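Local coordinates for peptide ABC transporter, peptide-binding protein (Enterococcus faecalis, PDB 3O6P) that probably binds peptides for uptake by an ABC transporter, this chain being one portion of the longer binding protein, at residues M101-S106 / G120-A125; K113-V118 / A152-W157; A37-I42 / P224-S229; M9-R14 / K27-S32; S74-D79 / G218-V223. All blocks are in the same frame, centred on the assembly; numbering follows the deposited sequence.

Contact 1: M101-S106 / G120-A125; sequences MDILSS and GSIQDA. With NA (sodium ion), chain B.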
# COMPACT_ATOMS: atom_id res chain seq x y z
N MSE A 101 15.33 7.74 -3.45
CA MSE A 101 14.12 7.17 -4.07
C MSE A 101 13.24 8.25 -4.63
O MSE A 101 13.06 9.30 -4.02
CB MSE A 101 13.35 6.33 -3.06
CG MSE A 101 12.88 7.08 -1.83
SE MSE A 101 11.84 5.94 -0.62
CE MSE A 101 10.27 5.76 -1.72
N ASP A 102 12.65 7.97 -5.79
CA ASP A 102 11.74 8.90 -6.43
C ASP A 102 10.31 8.42 -6.23
O ASP A 102 10.04 7.23 -6.33
CB ASP A 102 12.05 8.97 -7.93
CG ASP A 102 11.23 10.01 -8.64
OD1 ASP A 102 11.43 11.21 -8.37
OD2 ASP A 102 10.41 9.64 -9.51
N ILE A 103 9.38 9.34 -5.97
CA ILE A 103 7.96 8.96 -5.93
C ILE A 103 7.27 9.55 -7.17
O ILE A 103 7.16 10.77 -7.32
CB ILE A 103 7.22 9.48 -4.67
CG1 ILE A 103 7.99 9.13 -3.40
CG2 ILE A 103 5.77 8.92 -4.62
CD1 ILE A 103 7.39 9.80 -2.15
N LEU A 104 6.80 8.66 -8.04
CA LEU A 104 6.03 9.05 -9.21
C LEU A 104 4.60 9.32 -8.75
O LEU A 104 4.06 8.59 -7.92
CB LEU A 104 6.07 7.88 -10.19
CG LEU A 104 5.36 7.99 -11.53
CD1 LEU A 104 6.02 9.08 -12.39
CD2 LEU A 104 5.42 6.60 -12.21
N SER A 105 3.98 10.38 -9.25
CA SER A 105 2.61 10.68 -8.86
C SER A 105 1.86 11.40 -9.95
O SER A 105 2.42 11.78 -10.98
CB SER A 105 2.57 11.54 -7.58
OG SER A 105 2.94 12.88 -7.87
N SER A 106 0.57 11.61 -9.69
CA SER A 106 -0.25 12.49 -10.49
C SER A 106 0.25 13.92 -10.28
O SER A 106 0.78 14.26 -9.21
CB SER A 106 -1.70 12.39 -10.05
OG SER A 106 -2.51 13.33 -10.72
N GLY A 120 8.38 14.68 2.27
CA GLY A 120 8.97 15.32 3.46
C GLY A 120 9.02 14.39 4.66
O GLY A 120 10.01 14.37 5.42
N SER A 121 7.95 13.63 4.84
CA SER A 121 7.85 12.73 5.99
C SER A 121 8.92 11.64 5.97
O SER A 121 9.61 11.40 6.98
CB SER A 121 6.46 12.08 6.02
OG SER A 121 5.42 13.03 6.25
N ILE A 122 9.07 10.97 4.84
CA ILE A 122 10.06 9.90 4.73
C ILE A 122 11.48 10.46 4.87
O ILE A 122 12.30 9.94 5.66
CB ILE A 122 9.92 9.16 3.38
CG1 ILE A 122 8.54 8.51 3.25
CG2 ILE A 122 11.05 8.16 3.20
CD1 ILE A 122 8.19 8.07 1.81
N GLN A 123 11.77 11.50 4.10
CA GLN A 123 13.09 12.12 4.08
C GLN A 123 13.49 12.59 5.48
O GLN A 123 14.61 12.33 5.95
CB GLN A 123 13.08 13.28 3.08
CG GLN A 123 14.37 14.02 2.99
CD GLN A 123 14.49 14.74 1.65
OE1 GLN A 123 14.73 14.11 0.62
NE2 GLN A 123 14.32 16.05 1.68
N ASP A 124 12.56 13.24 6.17
CA ASP A 124 12.85 13.78 7.47
C ASP A 124 13.10 12.68 8.53
O ASP A 124 14.03 12.79 9.34
CB ASP A 124 11.69 14.71 7.89
CG ASP A 124 12.00 15.42 9.15
OD1 ASP A 124 12.81 16.36 9.10
OD2 ASP A 124 11.49 15.00 10.20
N ALA A 125 12.30 11.62 8.49
CA ALA A 125 12.35 10.56 9.50
C ALA A 125 13.57 9.66 9.39
O ALA A 125 14.11 9.20 10.41
CB ALA A 125 11.06 9.72 9.48
NA NA B . 16.77 11.80 5.42
O HOH W 1 16.85 12.53 7.86
O HOH W 2 19.15 11.91 5.25
O HOH W 3 17.04 14.26 4.96
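No flat group lies between Met101, Ile103 and Ile122, so the contact has neither ring faces nor ring edges. Branched alkyl ends and a selenium atom make it instead. Met101, modelled as selenomethionine, brings SE to 4.5 Å from CG2 of Ile122. Its CG sits between the backbone N and the carbonyl carbon (chi1 60°), and this swings the end of the chain toward the helix. Further along the strand, Ile103 CD1 meets Ile122 CD1 at 4.4 Å. Ile122 thus uses two different branches for two residues of the strand. The touch is loose and wholly apolar, and all three side chains are buried.

Strand 99-106 and helix 109-125 are the first two elements of a beta-alpha-beta unit that strand 129-136 completes. Ile122 also packs on Val131 of that third strand, and Ile103 also packs on Val115 and Val118 of the helix.

The flat amide of Gln123 lies outside this packing, on the side of strand 129-136. In one of its two conformers, OE1 accepts a hydrogen bond from Val131 N of that strand. The backbone of the same residue serves a metal: Gln123 O binds a sodium ion at 2.3 Å. Leu126 O and Val129 O, at the helix end and the start of the next strand, bind the ion as well. Three waters are also ligands, and water 2 lies 2.4 Å from the sodium. Water 1 also donates to Asp124 O at 3.2 Å.

Contact 2: K113-V118 / A152-W157; sequences KTVEFV and AVIGGW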
# COMPACT_ATOMS: atom_id res chain seq x y z
N LYS A 113 0.07 17.86 -3.31
CA LYS A 113 0.18 18.10 -1.86
C LYS A 113 0.41 16.80 -1.07
O LYS A 113 1.19 16.78 -0.10
CB LYS A 113 -1.05 18.85 -1.35
CG LYS A 113 -1.19 20.27 -1.89
CD LYS A 113 0.13 21.03 -1.93
CE LYS A 113 -0.09 22.54 -2.09
NZ LYS A 113 -1.12 22.93 -3.09
N THR A 114 -0.21 15.70 -1.52
CA THR A 114 0.03 14.39 -0.91
C THR A 114 1.48 13.97 -1.10
O THR A 114 2.15 13.58 -0.12
CB THR A 114 -0.91 13.32 -1.53
OG1 THR A 114 -2.24 13.64 -1.14
CG2 THR A 114 -0.56 11.91 -1.03
N VAL A 115 1.98 14.06 -2.33
CA VAL A 115 3.34 13.57 -2.58
C VAL A 115 4.39 14.41 -1.85
O VAL A 115 5.38 13.85 -1.37
CB VAL A 115 3.67 13.31 -4.10
CG1 VAL A 115 3.91 14.61 -4.89
CG2 VAL A 115 4.87 12.37 -4.23
N GLU A 116 4.15 15.72 -1.75
CA GLU A 116 5.03 16.63 -1.01
C GLU A 116 5.10 16.25 0.47
O GLU A 116 6.19 16.20 1.07
CB GLU A 116 4.56 18.09 -1.17
CG GLU A 116 5.27 19.07 -0.24
CD GLU A 116 4.79 20.52 -0.43
OE1 GLU A 116 3.57 20.77 -0.48
OE2 GLU A 116 5.65 21.42 -0.51
N PHE A 117 3.93 15.96 1.06
CA PHE A 117 3.85 15.58 2.46
C PHE A 117 4.54 14.23 2.66
O PHE A 117 5.27 14.04 3.61
CB PHE A 117 2.39 15.53 2.93
CG PHE A 117 2.26 15.14 4.39
CD1 PHE A 117 2.43 16.10 5.38
CD2 PHE A 117 1.98 13.81 4.77
CE1 PHE A 117 2.33 15.75 6.73
CE2 PHE A 117 1.88 13.46 6.12
CZ PHE A 117 2.05 14.44 7.11
N VAL A 118 4.29 13.28 1.76
CA VAL A 118 4.94 11.95 1.88
C VAL A 118 6.46 12.01 1.72
O VAL A 118 7.20 11.40 2.50
CB VAL A 118 4.31 10.97 0.89
CG1 VAL A 118 5.08 9.67 0.87
CG2 VAL A 118 2.87 10.72 1.35
N ALA A 152 8.93 4.52 -6.23
CA ALA A 152 7.60 4.44 -5.64
C ALA A 152 6.60 5.11 -6.58
O ALA A 152 6.97 6.01 -7.37
CB ALA A 152 7.57 5.11 -4.26
N VAL A 153 5.36 4.66 -6.54
CA VAL A 153 4.31 5.33 -7.33
C VAL A 153 3.02 5.41 -6.53
O VAL A 153 2.57 4.42 -5.95
CB VAL A 153 4.07 4.67 -8.73
CG1 VAL A 153 3.69 3.18 -8.62
CG2 VAL A 153 3.02 5.49 -9.56
N ILE A 154 2.43 6.60 -6.50
CA ILE A 154 1.15 6.80 -5.79
C ILE A 154 -0.00 6.68 -6.77
O ILE A 154 -0.01 7.30 -7.84
CB ILE A 154 1.12 8.14 -5.03
CG1 ILE A 154 2.19 8.14 -3.91
CG2 ILE A 154 -0.27 8.36 -4.45
CD1 ILE A 154 2.37 9.46 -3.21
N GLY A 155 -0.98 5.85 -6.41
CA GLY A 155 -2.18 5.69 -7.22
C GLY A 155 -3.27 5.21 -6.31
O GLY A 155 -3.24 5.41 -5.12
N GLY A 156 -4.29 4.59 -6.88
CA GLY A 156 -5.30 4.05 -6.02
C GLY A 156 -6.27 3.20 -6.78
O GLY A 156 -6.11 2.96 -7.98
N TRP A 157 -7.28 2.74 -6.07
CA TRP A 157 -8.28 1.85 -6.66
C TRP A 157 -9.62 2.15 -6.04
O TRP A 157 -9.70 2.40 -4.83
CB TRP A 157 -7.90 0.38 -6.41
CG TRP A 157 -8.77 -0.57 -7.16
CD1 TRP A 157 -9.82 -1.30 -6.67
CD2 TRP A 157 -8.67 -0.87 -8.55
NE1 TRP A 157 -10.39 -2.05 -7.69
CE2 TRP A 157 -9.70 -1.80 -8.85
CE3 TRP A 157 -7.82 -0.45 -9.58
CZ2 TRP A 157 -9.89 -2.33 -10.13
CZ3 TRP A 157 -8.01 -0.98 -10.85
CH2 TRP A 157 -9.04 -1.90 -11.11
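Val115 and Ile154 meet through branches set by their first torsions. In Val115, CG2 is anti to the backbone N while CG1 lies between N and the carbonyl carbon (chi1 75°). Ile154 holds CG1 beside its own N (chi1 -64°) and runs on extended to CD1 (chi2 173°). Its CD1 methyl therefore stands out from the strand toward the helix. This is helix-on-sheet packing in an alpha/beta domain of the bacterial solute-binding protein family 5. Helix 109-125 covers one face of the mixed sheet, and strand 152-158 runs next to strand 99-106 in it.

No hydrogen bond joins the two segments. The hydroxyl of Thr114 is engaged within its own helix, where OG1 bonds to Ser110 O, leaving its methyl for the strand. Ile154 also packs on Ile103 of strand 99-106 and on Gln7 of strand 5-11. It comes from the middle strand of five, with a neighbour on each side. All three touching side chains are buried, and the packing between them is wholly apolar.

The CD1 methyl of Ile154 does all the touching from the strand. The side chains of Val115 and Ile154 cross at a slant. Ile154 CD1 reaches Thr114 CG2 at 4.4 Å. It comes closer to the valine: Ile154 CD1 lies 4.0 Å from Val115 CG2 and 4.2 Å from Val115 CB.

Contact 3: A37-I42 / P224-S229; sequences ALVESI and PLFQKS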
# COMPACT_ATOMS: atom_id res chain seq x y z
N ALA A 37 -2.44 13.52 10.05
CA ALA A 37 -2.08 14.86 9.56
C ALA A 37 -2.36 14.98 8.06
O ALA A 37 -2.84 16.03 7.57
CB ALA A 37 -0.58 15.14 9.85
N LEU A 38 -2.04 13.93 7.31
CA LEU A 38 -2.25 13.97 5.87
C LEU A 38 -3.73 14.22 5.59
O LEU A 38 -4.07 15.12 4.82
CB LEU A 38 -1.79 12.67 5.19
CG LEU A 38 -2.11 12.49 3.69
CD1 LEU A 38 -1.47 13.58 2.79
CD2 LEU A 38 -1.66 11.08 3.26
N VAL A 39 -4.60 13.45 6.22
CA VAL A 39 -6.02 13.61 5.89
C VAL A 39 -6.69 14.84 6.49
O VAL A 39 -7.52 15.47 5.82
CB VAL A 39 -6.88 12.34 6.14
CG1 VAL A 39 -6.34 11.18 5.31
CG2 VAL A 39 -6.94 12.00 7.61
N GLU A 40 -6.23 15.25 7.67
CA GLU A 40 -6.86 16.34 8.43
C GLU A 40 -6.31 17.74 8.17
O GLU A 40 -7.07 18.72 8.22
CB GLU A 40 -6.90 16.01 9.92
CG GLU A 40 -7.85 14.83 10.23
CD GLU A 40 -7.90 14.46 11.72
OE1 GLU A 40 -8.52 13.42 12.07
OE2 GLU A 40 -7.33 15.22 12.53
N SER A 41 -5.00 17.84 7.89
CA SER A 41 -4.35 19.13 7.70
C SER A 41 -4.00 19.35 6.23
O SER A 41 -4.17 20.45 5.71
CB SER A 41 -3.10 19.21 8.57
OG SER A 41 -2.48 20.44 8.35
N ILE A 42 -3.54 18.30 5.57
CA ILE A 42 -3.06 18.44 4.20
C ILE A 42 -4.21 18.39 3.21
O ILE A 42 -4.39 19.33 2.42
CB ILE A 42 -1.96 17.41 3.85
CG1 ILE A 42 -0.80 17.48 4.86
CG2 ILE A 42 -1.49 17.59 2.40
CD1 ILE A 42 0.02 18.76 4.79
N PRO A 224 -0.67 1.82 2.02
CA PRO A 224 -1.92 2.63 1.92
C PRO A 224 -1.73 3.99 2.56
O PRO A 224 -1.08 4.09 3.60
CB PRO A 224 -2.96 1.78 2.68
CG PRO A 224 -2.40 0.36 2.63
CD PRO A 224 -0.90 0.59 2.82
N LEU A 225 -2.27 5.02 1.91
CA LEU A 225 -2.13 6.39 2.38
C LEU A 225 -3.42 6.92 3.00
O LEU A 225 -3.38 7.56 4.06
CB LEU A 225 -1.66 7.30 1.24
CG LEU A 225 -0.30 6.94 0.63
CD1 LEU A 225 -0.05 7.90 -0.53
CD2 LEU A 225 0.80 7.07 1.71
N PHE A 226 -4.56 6.67 2.35
CA PHE A 226 -5.84 7.10 2.89
C PHE A 226 -6.97 6.39 2.17
O PHE A 226 -6.76 5.78 1.12
CB PHE A 226 -6.02 8.64 2.81
CG PHE A 226 -5.94 9.22 1.40
CD1 PHE A 226 -7.08 9.26 0.60
CD2 PHE A 226 -4.75 9.77 0.91
CE1 PHE A 226 -7.05 9.82 -0.72
CE2 PHE A 226 -4.69 10.33 -0.39
CZ PHE A 226 -5.85 10.35 -1.22
N GLN A 227 -8.17 6.48 2.74
CA GLN A 227 -9.40 5.99 2.10
C GLN A 227 -10.31 7.19 1.81
O GLN A 227 -10.35 8.15 2.57
CB GLN A 227 -10.09 4.99 3.03
CG GLN A 227 -11.52 4.61 2.60
CD GLN A 227 -12.19 3.69 3.59
OE1 GLN A 227 -11.53 2.93 4.33
NE2 GLN A 227 -13.52 3.74 3.62
N LYS A 228 -11.04 7.13 0.70
CA LYS A 228 -12.00 8.18 0.39
C LYS A 228 -13.22 7.43 -0.11
O LYS A 228 -13.16 6.79 -1.17
CB LYS A 228 -11.42 9.15 -0.65
CG LYS A 228 -12.20 10.49 -0.78
CD LYS A 228 -11.36 11.54 -1.51
CE LYS A 228 -12.01 12.93 -1.52
NZ LYS A 228 -13.41 12.85 -1.93
N SER A 229 -14.30 7.48 0.67
CA SER A 229 -15.43 6.54 0.50
C SER A 229 -16.75 7.20 0.20
O SER A 229 -16.98 8.34 0.60
CB SER A 229 -15.57 5.60 1.72
OG SER A 229 -15.02 6.18 2.90
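Apolar packing carries the contact between Leu38, Val39, Leu225 and Phe226. Val39 CG1 comes to 3.6 Å from Phe226 CB, and the two side chains slide past each other in opposite directions. Leu38 approaches the Phe226 ring at its edge, near the ring plane, with CD2 4.1 Å from CD2 of the phenylalanine. The side chains of this pair cross at about a right angle. Leu38 CD2 also touches Leu225 CB at 4.3 Å. The Phe226 ring is brought up to the helix by a first torsion that sets CG between the backbone N and the carbonyl carbon (chi1 59°).

Polar bonds stay on each side. The contact buries Leu225 O, which has no partner in the model; its neighbour here is the Leu38 CD2 methyl, at 4.0 Å. In the helix, Ala37 O accepts from both Ser41 N and Ile42 N, part of a wider pi-type turn.

The axes of helix 37-42 and strand 224-228 come within 9.1 Å, with 58° between their N-to-C directions. Phe226 also packs on Leu43 of the same helix. Leu225 and Phe226 both face Gln7 on strand 5-11, which makes a classic beta bulge in the edge strand.

Contact 4: M9-R14 / K27-S32; sequences MELNQR and KAISYS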
# COMPACT_ATOMS: atom_id res chain seq x y z
N MSE A 9 0.65 3.75 -2.07
CA MSE A 9 1.96 3.90 -2.69
C MSE A 9 2.56 2.52 -2.91
O MSE A 9 2.79 1.76 -1.94
CB MSE A 9 2.86 4.75 -1.80
CG MSE A 9 4.19 5.09 -2.45
SE MSE A 9 5.19 6.36 -1.45
CE MSE A 9 5.13 5.54 0.29
N GLU A 10 2.78 2.19 -4.18
CA GLU A 10 3.43 0.93 -4.57
C GLU A 10 4.94 1.14 -4.59
O GLU A 10 5.42 2.25 -4.88
CB GLU A 10 2.94 0.46 -5.93
CG GLU A 10 1.46 0.21 -5.93
CD GLU A 10 0.96 -0.29 -7.26
OE1 GLU A 10 1.16 -1.49 -7.56
OE2 GLU A 10 0.35 0.54 -7.99
N LEU A 11 5.68 0.09 -4.25
CA LEU A 11 7.14 0.17 -4.20
C LEU A 11 7.71 -0.86 -5.16
O LEU A 11 7.21 -1.99 -5.23
CB LEU A 11 7.67 -0.06 -2.76
CG LEU A 11 7.09 0.87 -1.68
CD1 LEU A 11 7.48 0.36 -0.28
CD2 LEU A 11 7.58 2.28 -1.91
N ASN A 12 8.71 -0.45 -5.93
CA ASN A 12 9.25 -1.29 -7.00
C ASN A 12 10.09 -2.44 -6.46
O ASN A 12 11.22 -2.24 -5.97
CB ASN A 12 10.07 -0.44 -7.98
CG ASN A 12 10.38 -1.18 -9.26
OD1 ASN A 12 10.32 -2.41 -9.31
ND2 ASN A 12 10.71 -0.44 -10.29
N GLN A 13 9.53 -3.65 -6.53
CA GLN A 13 10.13 -4.85 -5.96
C GLN A 13 10.61 -5.79 -7.08
O GLN A 13 10.83 -6.98 -6.84
CB GLN A 13 9.13 -5.53 -5.02
CG GLN A 13 8.81 -4.64 -3.81
CD GLN A 13 7.55 -5.04 -3.10
OE1 GLN A 13 7.50 -6.11 -2.52
NE2 GLN A 13 6.52 -4.19 -3.15
N ARG A 14 10.70 -5.28 -8.30
CA ARG A 14 10.96 -6.13 -9.46
C ARG A 14 12.31 -6.83 -9.39
O ARG A 14 12.43 -8.02 -9.69
CB ARG A 14 10.87 -5.31 -10.75
CG ARG A 14 9.46 -4.81 -11.00
CD ARG A 14 9.33 -3.94 -12.22
NE ARG A 14 7.94 -3.48 -12.37
CZ ARG A 14 7.26 -3.44 -13.51
NH1 ARG A 14 7.83 -3.86 -14.64
NH2 ARG A 14 6.00 -2.99 -13.52
N LYS A 27 8.11 -1.19 5.87
CA LYS A 27 7.54 -0.78 7.14
C LYS A 27 8.10 0.56 7.64
O LYS A 27 7.33 1.37 8.16
CB LYS A 27 7.73 -1.90 8.19
CG LYS A 27 6.89 -3.15 7.85
CD LYS A 27 7.31 -4.32 8.70
CE LYS A 27 6.62 -5.54 8.10
NZ LYS A 27 6.88 -6.74 8.94
N ALA A 28 9.42 0.79 7.49
CA ALA A 28 10.01 2.06 7.96
C ALA A 28 9.34 3.22 7.20
O ALA A 28 8.99 4.25 7.80
CB ALA A 28 11.52 2.06 7.74
N ILE A 29 9.11 3.01 5.91
CA ILE A 29 8.45 4.02 5.07
C ILE A 29 7.03 4.27 5.61
O ILE A 29 6.64 5.43 5.87
CB ILE A 29 8.46 3.58 3.59
CG1 ILE A 29 9.88 3.75 3.04
CG2 ILE A 29 7.46 4.39 2.77
CD1 ILE A 29 10.12 3.07 1.66
N SER A 30 6.27 3.19 5.83
CA SER A 30 4.91 3.36 6.34
C SER A 30 4.87 4.04 7.73
O SER A 30 4.04 4.93 7.98
CB SER A 30 4.14 2.04 6.33
OG SER A 30 2.81 2.22 6.80
N TYR A 31 5.78 3.64 8.61
CA TYR A 31 5.83 4.22 9.95
C TYR A 31 6.14 5.71 9.95
O TYR A 31 5.85 6.41 10.93
CB TYR A 31 6.95 3.54 10.76
CG TYR A 31 6.61 2.22 11.40
CD1 TYR A 31 5.51 2.10 12.24
CD2 TYR A 31 7.48 1.13 11.25
CE1 TYR A 31 5.25 0.87 12.89
CE2 TYR A 31 7.25 -0.10 11.90
CZ TYR A 31 6.12 -0.23 12.70
OH TYR A 31 5.90 -1.43 13.32
N SER A 32 6.73 6.20 8.87
CA SER A 32 7.18 7.59 8.86
C SER A 32 6.10 8.58 8.41
O SER A 32 6.36 9.79 8.40
CB SER A 32 8.39 7.75 7.94
OG SER A 32 7.95 7.73 6.60
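Met9 touches Ile29 with its terminal methyl, CE, which lies 3.6 Å from Ile29 CG2. The residue is modelled as selenomethionine. Its chain is extended as far as SE and then bends (chi3 51°), so that CE turns to the helix. The two side chains cross at about a right angle. Here helix 23-31 packs on strand 5-11, an inner strand of the mixed sheet of this alpha/beta domain, between 152-158 and 223-228. Glu10 serves another part of the fold, with OE1 accepting from Arg179 N. Leu11 faces the helix again, and its CD1 meets Ile29 CD1 at 4.3 Å. Ile29 thus meets Met9 with one branch and Leu11 with the other. Ile122 of helix 109-125 also packs on Ile29, so three elements meet at this residue.

After Leu11 the strand gives way to a turn. Asn12 OD1 accepts from Arg14 N at 3.1 Å, which makes an Asx turn, while ND2 of the same side chain bonds to Phe150 O. Gln13 folds back, and its NE2 donates to Leu11 O at 3.1 Å. That acceptor lies close to the plane of the Gln13 amide. NE2 also bonds to Gly221 O, and these two bonds fix how the amide is turned.

Across from the strand, the helix end bonds to itself. Ile29 O accepts from Ser32 OG in one of the two conformers of that serine, and from Ser32 N at 3.1 Å.

Contact 5: S74-D79 / G218-V223; sequences SQIEYD and GDMGVV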
# COMPACT_ATOMS: atom_id res chain seq x y z
N SER A 74 -5.91 -3.57 11.92
CA SER A 74 -5.04 -2.65 11.21
C SER A 74 -3.60 -2.88 11.64
O SER A 74 -3.33 -2.98 12.84
CB SER A 74 -5.41 -1.19 11.54
OG SER A 74 -4.55 -0.30 10.84
N GLN A 75 -2.69 -2.89 10.66
CA GLN A 75 -1.25 -2.89 10.97
C GLN A 75 -0.57 -1.59 10.50
O GLN A 75 0.67 -1.49 10.41
CB GLN A 75 -0.60 -4.12 10.32
CG GLN A 75 -1.34 -5.40 10.82
CD GLN A 75 -0.68 -6.69 10.44
OE1 GLN A 75 -1.19 -7.45 9.58
NE2 GLN A 75 0.43 -6.98 11.09
N ILE A 76 -1.39 -0.56 10.25
CA ILE A 76 -0.87 0.75 9.84
C ILE A 76 -0.71 1.64 11.06
O ILE A 76 -1.68 1.86 11.80
CB ILE A 76 -1.73 1.43 8.77
CG1 ILE A 76 -1.73 0.57 7.49
CG2 ILE A 76 -1.22 2.92 8.51
CD1 ILE A 76 -2.53 1.15 6.37
N GLU A 77 0.53 2.08 11.30
CA GLU A 77 0.89 2.92 12.43
C GLU A 77 1.73 4.07 11.94
O GLU A 77 2.48 3.94 10.98
CB GLU A 77 1.77 2.15 13.41
CG GLU A 77 1.07 1.72 14.68
CD GLU A 77 -0.05 0.79 14.41
OE1 GLU A 77 0.09 -0.06 13.50
OE2 GLU A 77 -1.09 0.89 15.09
N TYR A 78 1.62 5.19 12.64
CA TYR A 78 2.56 6.29 12.50
C TYR A 78 3.42 6.31 13.76
O TYR A 78 2.90 6.43 14.87
CB TYR A 78 1.81 7.62 12.31
CG TYR A 78 2.72 8.80 12.50
CD1 TYR A 78 3.80 9.01 11.64
CD2 TYR A 78 2.53 9.68 13.55
CE1 TYR A 78 4.68 10.09 11.84
CE2 TYR A 78 3.38 10.75 13.74
CZ TYR A 78 4.46 10.95 12.88
OH TYR A 78 5.32 12.01 13.07
N ASP A 79 4.74 6.15 13.59
CA ASP A 79 5.66 6.18 14.73
C ASP A 79 7.06 6.39 14.19
O ASP A 79 7.67 5.45 13.67
CB ASP A 79 5.54 4.84 15.48
CG ASP A 79 6.39 4.78 16.73
OD1 ASP A 79 7.43 5.43 16.80
OD2 ASP A 79 6.00 4.04 17.64
N GLY A 218 0.81 -7.27 6.77
CA GLY A 218 1.83 -7.79 7.70
C GLY A 218 3.25 -7.64 7.17
O GLY A 218 4.18 -7.51 7.96
N ASP A 219 3.43 -7.69 5.86
CA ASP A 219 4.76 -7.42 5.29
C ASP A 219 4.77 -6.11 4.49
O ASP A 219 5.69 -5.86 3.74
CB ASP A 219 5.40 -8.62 4.52
CG ASP A 219 4.77 -8.88 3.18
OD1 ASP A 219 3.69 -8.31 2.90
OD2 ASP A 219 5.37 -9.67 2.38
N MSE A 220 3.73 -5.28 4.69
CA MSE A 220 3.58 -3.97 4.03
C MSE A 220 3.95 -3.99 2.56
O MSE A 220 4.79 -3.22 2.09
CB MSE A 220 4.32 -2.85 4.81
CG MSE A 220 3.85 -1.44 4.48
SE MSE A 220 2.02 -1.11 5.02
CE MSE A 220 2.19 -1.36 6.93
N GLY A 221 3.27 -4.85 1.81
CA GLY A 221 3.63 -5.05 0.40
C GLY A 221 3.28 -3.86 -0.48
O GLY A 221 3.89 -3.69 -1.57
N VAL A 222 2.32 -3.07 -0.01
CA VAL A 222 1.95 -1.78 -0.59
C VAL A 222 1.68 -0.85 0.61
O VAL A 222 1.37 -1.34 1.70
CB VAL A 222 0.69 -1.92 -1.51
CG1 VAL A 222 -0.52 -2.42 -0.71
CG2 VAL A 222 0.38 -0.61 -2.22
N VAL A 223 1.82 0.47 0.44
CA VAL A 223 1.73 1.42 1.57
C VAL A 223 0.44 2.25 1.40
O VAL A 223 0.45 3.25 0.67
CB VAL A 223 2.99 2.34 1.68
CG1 VAL A 223 2.83 3.32 2.87
CG2 VAL A 223 4.26 1.50 1.86
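Gly218 lies against the amide end of Gln75, with its CA 3.9 Å from Gln75 CD. Gln75 holds its CG beside its own backbone N (chi1 -56°) and extends from there to the end of helix 202-218. Asp219 is the first residue to leave the helical conformation, and its carboxylate turns to other partners. OD1 bonds to Tyr182 OH and OD2 to Asn184 ND2. Met220, modelled as selenomethionine, comes next with a positive phi. It is the C-prime residue of a Schellman motif that ends the helix. In that motif Gly221 N bonds to Ile216 O, and Met220 N to Met217 O.

The side chain of Met220 makes the buried part of the contact. It bends twice (chi2 65°, chi3 62°), and its CE comes back to the other loop. There CE lies 3.8 Å from Gln75 O and 4.4 Å from Ile76 CG1. The loop it meets has a turn of its own, since Ser74 OG accepts from Ile76 N at 3.2 Å. This is an ST turn, and it comes just where Gln75 and the end of Ile76 come up to 218-223. Val223 then begins the edge strand and bonds through its backbone to Met9.

The contact therefore joins two loops, one leading from helix 68-72 to helix 80-94 and the other from helix 202-218 to strand 223-228. Helix 23-31 lies alongside, with Lys27 and Ser30 packed on Met220.

Contact 4 closes first, a short loop between strand 5-11 and helix 23-31. Contact 3 opens next, at 37-42, and closes only at the C terminus, so its loop spans most of the chain. Contact 5 opens and closes within that loop, at 74-79 and 218-223. Contacts 1 and 2 lie within contact 5 in turn. They cross: 101-106, 113-118, 120-125 and 152-157 alternate between them, and both use helix 109-125. Contacts 1 to 4 set helices on one mixed sheet. Contact 5 joins loops, and a backbone bond between Tyr31 and Asp79 ties it to contact 4.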